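PDB 1CO6: cytochrome c2 from Blastochloris viridis, which carries electrons through its covalently bound heme c, serving as donor to the oxidized bacteriochlorophyll in the photophosphorylation pathway of this purple bacterium. Local coordinates for residues A82-D86 with E87-S91; S91-I94 with A95-Q99. One frame throughout, in Å; residues are numbered along the deposited sequence.

Contact 1: residues A82-D86 with E87-S91; sequences AGVKD and EQKVS
Asp86 closes the start of helix 87-98 with its own carboxylate, and Lys89, three residues on, packs against it. The carboxylate stands in for the turn of helix that is missing here. With CG anti to the backbone N (chi1 -172°), the side chain of Asp86 folds forward over the first turn, where OD1 accepts from the amide of Lys89 (N to OD1 3.2 Å). That donor comes in on the anti side of the oxygen and lies 28° out of the carboxylate plane. The amide of Gln88 makes a second, weak and bent bond to the same atom. Two N-H groups of the first turn, which have no carbonyl four residues back within the helix, thus converge on one oxygen, and the negative charge probably sits well against the positive end of the helix dipole.

Lys89 runs across the Asp86 side chain at about a right angle. Its CG lies 3.7 Å from Asp86 OD1, and a bend at the last torsion turns the ammonium group back toward OD2. The resulting salt bridge is long, Lys89 NZ to Asp86 OD2 3.8 Å, and a water that donates to Asp86 OD2 (2.6 Å) and weakly accepts from Lys89 NZ joins the two charges. On the main chain the helix begins in the regular way, Val90 N bonding to Asp86 O at 3.1 Å.

Beneath the cap the contact turns apolar. Val84 brings CG1 to within 3.7 Å of Lys89 CB and 4.0 Å of Val90 CG2; Val90 in turn packs on Ile67 of helix 60-68, while Val84 touches the heme. Asp86 is therefore a classical N-cap, here at the head of the C-terminal helix of the cytochrome c fold, joined to a loop that lines the heme pocket.

Contact 2: residues S91-I94 with A95-Q99; sequences SDLI and AYIKQ
Leu93 and Ile97 sit one turn apart on the same flank of helix 87-98, the C-terminal helix of the cytochrome c fold, and the segment illustrates how an alpha-helix separates its bonding from its packing.

The bonding is carried by the main chain. Four successive i to i+4 hydrogen bonds tie residues 91-94 to the turn that follows. The first, from Ala95 N to Ser91 O, is the longest at 3.2 Å, its donor tilted 26° from the carbonyl plane. Tyr96 N then reaches Asp92 O within the plane of that carbonyl. Ile97 N meets Leu93 O with a nearly straight N-H (170°), and Lys98 N closes on Ile94 O at 2.9 Å.

The apolar contacts lie along the flank. The side chains of Leu93 and Ile97 run side by side in the same direction, and their CD1 atoms meet at 4.1 Å. Ile97 has CG1 anti to its carbonyl carbon (chi1 -64°), which lays CG1 back over the preceding turn, 3.5 Å from Leu93 O. The Leu93 side chain lies about 4 Å from the heme and packs on Phe10 of helix 3-14 and Phe63 of helix 60-68, which places it between the two helices. Ile94, on the neighbouring side of the helix, packs against Glu60, Phe63 and Arg64 of helix 60-68, and the Tyr96 ring leads off toward Phe10.

Polar ends turn to other partners: Asp92 OD1 accepts from the backbone of Asp2, and Lys98 NZ forms a salt bridge with Glu60. Tyr96 O draws two weak bonds from Gln99, one from its backbone N and one from its side-chain amide, with Gln99 NE2 lying 3.4 Å from that oxygen.

Contacts 1 and 2 follow each other along helix 87-98, meeting at Ser91 with their centres 12 Å apart: one starts the helix, the other carries it into the buried interior. Ser91 serves both contacts: its OG bonds back to Glu87 O and across to Arg64 of helix 60-68, while its carbonyl opens the bonding series of contact 2. Both contacts border the heme. The side chains of Val84 in contact 1 and Leu93 in contact 2 each lie about 4 Å from it, and they are about 6 Å and 4 Å, respectively, from the side chain of Cys13, a covalent heme attachment.

Contact 1: residues A82-D86 with E87-S91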
ATOM      1  N   ALA A  82     -11.790   5.285   2.808  1.00 17.97           N
ATOM      2  CA  ALA A  82     -12.828   5.141   1.783  1.00 19.05           C
ATOM      3  C   ALA A  82     -12.332   4.504   0.498  1.00 20.82           C
ATOM      4  O   ALA A  82     -13.177   3.842  -0.132  1.00 22.80           O
ATOM      5  CB  ALA A  82     -13.486   6.455   1.483  1.00 19.91           C
ATOM      6  N   GLY A  83     -11.080   4.665   0.170  1.00 21.13           N
ATOM      7  CA  GLY A  83     -10.481   4.075  -1.049  1.00 21.71           C
ATOM      8  C   GLY A  83     -10.257   5.180  -2.098  1.00 21.61           C
ATOM      9  O   GLY A  83     -10.641   6.355  -1.905  1.00 22.30           O
ATOM     10  N   VAL A  84      -9.581   4.787  -3.154  1.00 21.36           N
ATOM     11  CA  VAL A  84      -9.263   5.703  -4.285  1.00 21.67           C
ATOM     12  C   VAL A  84     -10.066   5.124  -5.463  1.00 22.90           C
ATOM     13  O   VAL A  84      -9.802   4.049  -5.979  1.00 23.85           O
ATOM     14  CB  VAL A  84      -7.779   5.934  -4.474  1.00 21.52           C
ATOM     15  CG1 VAL A  84      -7.439   6.941  -5.612  1.00 19.84           C
ATOM     16  CG2 VAL A  84      -7.005   6.361  -3.220  1.00 20.06           C
ATOM     17  N   LYS A  85     -11.098   5.800  -5.893  1.00 23.89           N
ATOM     18  CA  LYS A  85     -11.998   5.371  -6.981  1.00 26.24           C
ATOM     19  C   LYS A  85     -11.451   5.701  -8.381  1.00 25.61           C
ATOM     20  O   LYS A  85     -11.571   4.846  -9.304  1.00 28.72           O
ATOM     21  CB  LYS A  85     -13.312   6.132  -6.821  1.00 27.35           C
ATOM     22  CG  LYS A  85     -14.263   5.653  -5.753  1.00 30.73           C
ATOM     23  CD  LYS A  85     -13.620   4.927  -4.594  1.00 31.30           C
ATOM     24  CE  LYS A  85     -14.689   4.372  -3.651  1.00 31.74           C
ATOM     25  NZ  LYS A  85     -14.202   4.585  -2.275  1.00 33.58           N
ATOM     26  N   ASP A  86     -10.899   6.880  -8.487  1.00 22.77           N
ATOM     27  CA  ASP A  86     -10.337   7.352  -9.774  1.00 21.14           C
ATOM     28  C   ASP A  86      -9.245   6.421 -10.289  1.00 20.15           C
ATOM     29  O   ASP A  86      -8.199   6.229  -9.638  1.00 18.26           O
ATOM     30  CB  ASP A  86      -9.977   8.812  -9.576  1.00 20.64           C
ATOM     31  CG  ASP A  86      -9.571   9.482 -10.869  1.00 19.21           C
ATOM     32  OD1 ASP A  86      -8.683   9.077 -11.596  1.00 19.11           O
ATOM     33  OD2 ASP A  86     -10.292  10.442 -11.132  1.00 23.19           O
ATOM     34  N   GLU A  87      -9.420   5.874 -11.460  1.00 18.26           N
ATOM     35  CA  GLU A  87      -8.592   4.967 -12.229  1.00 18.61           C
ATOM     36  C   GLU A  87      -7.196   5.456 -12.573  1.00 17.54           C
ATOM     37  O   GLU A  87      -6.184   4.731 -12.487  1.00 17.03           O
ATOM     38  CB  GLU A  87      -9.332   4.618 -13.519  1.00 23.73           C
ATOM     39  CG  GLU A  87      -8.674   4.076 -14.758  1.00 30.23           C
ATOM     40  CD  GLU A  87      -9.633   3.548 -15.809  1.00 34.57           C
ATOM     41  OE1 GLU A  87     -10.847   3.727 -15.878  1.00 34.52           O
ATOM     42  OE2 GLU A  87      -9.005   2.831 -16.639  1.00 38.83           O
ATOM     43  N   GLN A  88      -7.165   6.701 -13.002  1.00 15.06           N
ATOM     44  CA  GLN A  88      -5.938   7.400 -13.349  1.00 15.95           C
ATOM     45  C   GLN A  88      -5.096   7.571 -12.075  1.00 14.86           C
ATOM     46  O   GLN A  88      -3.879   7.331 -12.108  1.00 15.02           O
ATOM     47  CB  GLN A  88      -6.235   8.732 -14.062  1.00 15.50           C
ATOM     48  CG  GLN A  88      -4.991   9.479 -14.517  1.00 18.25           C
ATOM     49  CD  GLN A  88      -4.070   8.736 -15.437  1.00 18.20           C
ATOM     50  OE1 GLN A  88      -2.892   8.370 -15.214  1.00 20.62           O
ATOM     51  NE2 GLN A  88      -4.605   8.419 -16.597  1.00 15.62           N
ATOM     52  N   LYS A  89      -5.761   7.984 -10.982  1.00 16.42           N
ATOM     53  CA  LYS A  89      -5.040   8.164  -9.706  1.00 17.74           C
ATOM     54  C   LYS A  89      -4.360   6.880  -9.228  1.00 16.61           C
ATOM     55  O   LYS A  89      -3.198   6.932  -8.789  1.00 17.36           O
ATOM     56  CB  LYS A  89      -5.968   8.655  -8.598  1.00 19.27           C
ATOM     57  CG  LYS A  89      -6.389  10.101  -8.876  1.00 22.73           C
ATOM     58  CD  LYS A  89      -7.051  10.625  -7.597  1.00 26.08           C
ATOM     59  CE  LYS A  89      -7.205  12.134  -7.677  1.00 29.03           C
ATOM     60  NZ  LYS A  89      -8.278  12.471  -8.652  1.00 34.93           N
ATOM     61  N   VAL A  90      -5.096   5.781  -9.351  1.00 17.20           N
ATOM     62  CA  VAL A  90      -4.603   4.436  -8.963  1.00 15.86           C
ATOM     63  C   VAL A  90      -3.380   4.105  -9.813  1.00 15.14           C
ATOM     64  O   VAL A  90      -2.332   3.678  -9.318  1.00 14.42           O
ATOM     65  CB  VAL A  90      -5.748   3.395  -8.951  1.00 14.86           C
ATOM     66  CG1 VAL A  90      -5.188   1.959  -8.747  1.00 14.64           C
ATOM     67  CG2 VAL A  90      -6.815   3.677  -7.896  1.00 14.30           C
ATOM     68  N   SER A  91      -3.518   4.265 -11.127  1.00 14.84           N
ATOM     69  CA  SER A  91      -2.406   4.037 -12.087  1.00 15.87           C
ATOM     70  C   SER A  91      -1.207   4.889 -11.699  1.00 15.04           C
ATOM     71  O   SER A  91      -0.059   4.399 -11.668  1.00 15.76           O
ATOM     72  CB  SER A  91      -2.889   4.264 -13.521  1.00 14.91           C
ATOM     73  OG  SER A  91      -3.926   3.353 -13.845  1.00 18.34           O
TER
HETATM   74  O   HOH W   1     -11.235  12.038  -9.355  1.00 52.46           O

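Contact 2: residues S91-I94 with A95-Q99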
ATOM      1  N   SER A  91      -3.518   4.265 -11.127  1.00 14.84           N
ATOM      2  CA  SER A  91      -2.406   4.037 -12.087  1.00 15.87           C
ATOM      3  C   SER A  91      -1.207   4.889 -11.699  1.00 15.04           C
ATOM      4  O   SER A  91      -0.059   4.399 -11.668  1.00 15.76           O
ATOM      5  CB  SER A  91      -2.889   4.264 -13.521  1.00 14.91           C
ATOM      6  OG  SER A  91      -3.926   3.353 -13.845  1.00 18.34           O
ATOM      7  N   ASP A  92      -1.381   6.144 -11.321  1.00 16.02           N
ATOM      8  CA  ASP A  92      -0.267   7.034 -10.913  1.00 16.80           C
ATOM      9  C   ASP A  92       0.371   6.552  -9.596  1.00 16.81           C
ATOM     10  O   ASP A  92       1.596   6.462  -9.474  1.00 16.96           O
ATOM     11  CB  ASP A  92      -0.696   8.503 -10.828  1.00 17.80           C
ATOM     12  CG  ASP A  92      -0.983   9.033 -12.249  1.00 18.99           C
ATOM     13  OD1 ASP A  92      -0.486   8.509 -13.238  1.00 18.02           O
ATOM     14  OD2 ASP A  92      -1.776   9.980 -12.306  1.00 20.19           O
ATOM     15  N   LEU A  93      -0.564   6.239  -8.669  1.00 15.85           N
ATOM     16  CA  LEU A  93      -0.153   5.720  -7.353  1.00 14.60           C
ATOM     17  C   LEU A  93       0.751   4.501  -7.462  1.00 14.49           C
ATOM     18  O   LEU A  93       1.778   4.379  -6.759  1.00 13.79           O
ATOM     19  CB  LEU A  93      -1.502   5.445  -6.635  1.00 15.69           C
ATOM     20  CG  LEU A  93      -1.290   4.830  -5.247  1.00 16.11           C
ATOM     21  CD1 LEU A  93      -0.527   5.844  -4.394  1.00 16.68           C
ATOM     22  CD2 LEU A  93      -2.667   4.478  -4.679  1.00 15.83           C
ATOM     23  N   ILE A  94       0.335   3.539  -8.278  1.00 13.61           N
ATOM     24  CA  ILE A  94       1.100   2.337  -8.569  1.00 15.66           C
ATOM     25  C   ILE A  94       2.485   2.738  -9.088  1.00 16.83           C
ATOM     26  O   ILE A  94       3.488   2.173  -8.548  1.00 15.77           O
ATOM     27  CB  ILE A  94       0.418   1.365  -9.579  1.00 17.17           C
ATOM     28  CG1 ILE A  94      -0.842   0.736  -8.980  1.00 16.85           C
ATOM     29  CG2 ILE A  94       1.430   0.249 -10.049  1.00 17.64           C
ATOM     30  CD1 ILE A  94      -1.779   0.046 -10.011  1.00 19.91           C
ATOM     31  N   ALA A  95       2.544   3.656 -10.039  1.00 17.33           N
ATOM     32  CA  ALA A  95       3.852   4.084 -10.599  1.00 17.23           C
ATOM     33  C   ALA A  95       4.817   4.585  -9.519  1.00 18.07           C
ATOM     34  O   ALA A  95       6.024   4.233  -9.491  1.00 17.04           O
ATOM     35  CB  ALA A  95       3.598   5.148 -11.657  1.00 17.29           C
ATOM     36  N   TYR A  96       4.256   5.387  -8.592  1.00 17.01           N
ATOM     37  CA  TYR A  96       5.047   5.949  -7.498  1.00 16.46           C
ATOM     38  C   TYR A  96       5.611   4.890  -6.532  1.00 16.14           C
ATOM     39  O   TYR A  96       6.784   4.859  -6.168  1.00 14.84           O
ATOM     40  CB  TYR A  96       4.188   6.989  -6.729  1.00 16.04           C
ATOM     41  CG  TYR A  96       4.995   7.563  -5.576  1.00 16.06           C
ATOM     42  CD1 TYR A  96       6.091   8.420  -5.755  1.00 15.00           C
ATOM     43  CD2 TYR A  96       4.611   7.244  -4.264  1.00 16.79           C
ATOM     44  CE1 TYR A  96       6.803   8.962  -4.668  1.00 15.92           C
ATOM     45  CE2 TYR A  96       5.310   7.754  -3.159  1.00 17.30           C
ATOM     46  CZ  TYR A  96       6.403   8.607  -3.391  1.00 16.65           C
ATOM     47  OH  TYR A  96       7.068   9.023  -2.286  1.00 18.18           O
ATOM     48  N   ILE A  97       4.692   4.014  -6.076  1.00 16.84           N
ATOM     49  CA  ILE A  97       5.087   2.991  -5.113  1.00 16.59           C
ATOM     50  C   ILE A  97       6.116   2.032  -5.712  1.00 17.52           C
ATOM     51  O   ILE A  97       7.008   1.592  -4.973  1.00 16.37           O
ATOM     52  CB  ILE A  97       3.834   2.257  -4.523  1.00 15.40           C
ATOM     53  CG1 ILE A  97       2.950   3.246  -3.709  1.00 12.17           C
ATOM     54  CG2 ILE A  97       4.243   1.035  -3.634  1.00 15.81           C
ATOM     55  CD1 ILE A  97       1.612   2.552  -3.268  1.00 10.13           C
ATOM     56  N   LYS A  98       5.933   1.664  -6.990  1.00 19.47           N
ATOM     57  CA  LYS A  98       6.808   0.722  -7.694  1.00 21.46           C
ATOM     58  C   LYS A  98       8.251   1.186  -7.750  1.00 21.21           C
ATOM     59  O   LYS A  98       9.102   0.315  -7.927  1.00 21.60           O
ATOM     60  CB  LYS A  98       6.372   0.324  -9.126  1.00 24.15           C
ATOM     61  CG  LYS A  98       5.683  -1.064  -9.093  1.00 30.05           C
ATOM     62  CD  LYS A  98       5.706  -1.786 -10.431  1.00 34.15           C
ATOM     63  CE  LYS A  98       6.105  -3.253 -10.355  1.00 36.03           C
ATOM     64  NZ  LYS A  98       4.955  -4.167 -10.096  1.00 37.79           N
ATOM     65  N   GLN A  99       8.547   2.453  -7.622  1.00 21.17           N
ATOM     66  CA  GLN A  99       9.893   2.983  -7.634  1.00 20.80           C
ATOM     67  C   GLN A  99      10.763   2.459  -6.495  1.00 21.20           C
ATOM     68  O   GLN A  99      11.993   2.402  -6.676  1.00 21.93           O
ATOM     69  CB  GLN A  99      10.010   4.520  -7.495  1.00 23.06           C
ATOM     70  CG  GLN A  99       9.322   5.241  -8.632  1.00 25.77           C
ATOM     71  CD  GLN A  99       9.435   6.735  -8.416  1.00 28.50           C
ATOM     72  OE1 GLN A  99      10.089   7.379  -9.229  1.00 30.12           O
ATOM     73  NE2 GLN A  99       8.814   7.258  -7.357  1.00 27.64           N
TER